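Local structure of sensor histidine kinase (Rhodopseudomonas palustris, 3VA9) at residues D65-R68 and A69-D73. The protein is probably a membrane-bound two-component kinase that autophosphorylates on histidine using ATP, represented here by its four-helix-bundle sensor domain. Sequence-based numbering, arbitrary orientation.
Sequences DGLR and AVLAD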
loop_
_atom_site.group_PDB
_atom_site.type_symbol
_atom_site.label_atom_id
_atom_site.label_comp_id
_atom_site.label_asym_id
_atom_site.label_seq_id
_atom_site.Cartn_x
_atom_site.Cartn_y
_atom_site.Cartn_z
ATOM N N ASP A 65 4.066 0.226 10.415
ATOM C CA ASP A 65 4.644 -0.085 11.732
ATOM C C ASP A 65 4.172 0.930 12.783
ATOM O O ASP A 65 3.858 0.572 13.918
ATOM C CB ASP A 65 6.180 -0.059 11.697
ATOM C CG ASP A 65 6.786 -1.128 10.802
ATOM O OD1 ASP A 65 6.113 -2.139 10.497
ATOM O OD2 ASP A 65 7.969 -0.952 10.419
ATOM N N GLY A 66 4.140 2.200 12.389
ATOM C CA GLY A 66 3.760 3.284 13.279
ATOM C C GLY A 66 2.270 3.405 13.542
ATOM O O GLY A 66 1.856 3.741 14.648
ATOM N N LEU A 67 1.459 3.157 12.520
ATOM C CA LEU A 67 0.017 3.149 12.695
ATOM C C LEU A 67 -0.319 2.078 13.713
ATOM O O LEU A 67 -1.169 2.268 14.584
ATOM C CB LEU A 67 -0.678 2.836 11.372
ATOM C CG LEU A 67 -2.184 2.583 11.423
ATOM C CD1 LEU A 67 -2.933 3.850 11.819
ATOM C CD2 LEU A 67 -2.675 2.057 10.083
ATOM N N ARG A 68 0.372 0.950 13.600
ATOM C CA ARG A 68 0.153 -0.178 14.492
ATOM C C ARG A 68 0.468 0.203 15.934
ATOM O O ARG A 68 -0.119 -0.336 16.873
ATOM C CB ARG A 68 0.997 -1.377 14.061
ATOM C CG ARG A 68 0.904 -2.556 15.019
ATOM C CD ARG A 68 1.763 -3.724 14.572
ATOM N NE ARG A 68 1.613 -4.871 15.465
ATOM C CZ ARG A 68 0.675 -5.806 15.336
ATOM N NH1 ARG A 68 -0.203 -5.730 14.347
ATOM N NH2 ARG A 68 0.612 -6.811 16.198
ATOM N N ALA A 69 1.398 1.137 16.100
ATOM C CA ALA A 69 1.771 1.613 17.427
ATOM C C ALA A 69 0.710 2.551 18.005
ATOM O O ALA A 69 0.554 2.645 19.218
ATOM C CB ALA A 69 3.133 2.295 17.387
ATOM N N VAL A 70 -0.015 3.241 17.131
ATOM C CA VAL A 70 -1.085 4.142 17.550
ATOM C C VAL A 70 -2.311 3.345 17.981
ATOM O O VAL A 70 -3.049 3.755 18.877
ATOM C CB VAL A 70 -1.488 5.107 16.413
ATOM C CG1 VAL A 70 -2.687 5.961 16.818
ATOM C CG2 VAL A 70 -0.313 5.982 16.019
ATOM N N LEU A 71 -2.513 2.196 17.346
ATOM C CA LEU A 71 -3.710 1.395 17.581
ATOM C C LEU A 71 -3.443 0.256 18.557
ATOM O O LEU A 71 -4.248 -0.663 18.682
ATOM C CB LEU A 71 -4.242 0.840 16.256
ATOM C CG LEU A 71 -4.376 1.839 15.101
ATOM C CD1 LEU A 71 -4.764 1.124 13.811
ATOM C CD2 LEU A 71 -5.366 2.957 15.436
ATOM N N ALA A 72 -2.318 0.334 19.258
ATOM C CA ALA A 72 -1.873 -0.744 20.138
ATOM C C ALA A 72 -2.912 -1.167 21.182
ATOM O O ALA A 72 -2.946 -2.330 21.588
ATOM C CB ALA A 72 -0.558 -0.364 20.814
ATOM N N ASP A 73 -3.757 -0.230 21.607
ATOM C CA ASP A 73 -4.726 -0.493 22.674
ATOM C C ASP A 73 -6.156 -0.691 22.169
ATOM O O ASP A 73 -7.119 -0.410 22.885
ATOM C CB ASP A 73 -4.697 0.632 23.712
ATOM C CG ASP A 73 -3.397 0.675 24.492
ATOM O OD1 ASP A 73 -2.669 -0.340 24.486
ATOM O OD2 ASP A 73 -3.105 1.721 25.111
#
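Leu67 and Leu71, one helical turn apart, meet where helix 47-70 runs out, a worked example of how side chains one turn apart keep contact as a helix ends. The CD1 methyl of Leu71 reaches back to Leu67, 3.8 Å from Leu67 CG, and touches the CD1 methyl there as well, the two side chains crossing at a slant. Leu71 holds its CG anti to the carbonyl carbon and beside the backbone N (chi1 -48°), which turns the branch back along the helix; Leu71 CG thereby packs 3.3 Å from Leu67 O. That same oxygen accepts the amide of Leu71 at 3.1 Å from N to O, in the carbonyl plane, and a weak bond from Val70 N. One residue back, Gly66 O takes Val70 N at 3.1 Å, the donor tilted from the carbonyl plane; Val70 CG2 lies against the same oxygen, 3.4 Å from Gly66 O. Ala69 N has only weak bonds, to Asp65 O and Gly66 O. Past this point the pattern fails: Leu71 leaves helical geometry, and Ala72 N is badly angled for Arg68 O.

Replacing Leu71 with an alanine would probably leave Leu67 CD1 without its methyl neighbour and open a gap beside Gln77 of helix 75-101. Further out, Leu67 also packs on Ala23 and Ile27 of helix 18-44 and on Ile81 of helix 75-101. The extended side chain of Arg68 lies against Ile78 and Ile81 and ends in a salt bridge to Asp82, while Asp65 pairs with Arg85. Apolar contacts thus join the end of this helix to helices 18-44 and 75-101 of the CHASE3 four-helix bundle, paired charges tie it to helix 75-101, and the leucine pair carries the buried face on into the turn toward helix 75-101.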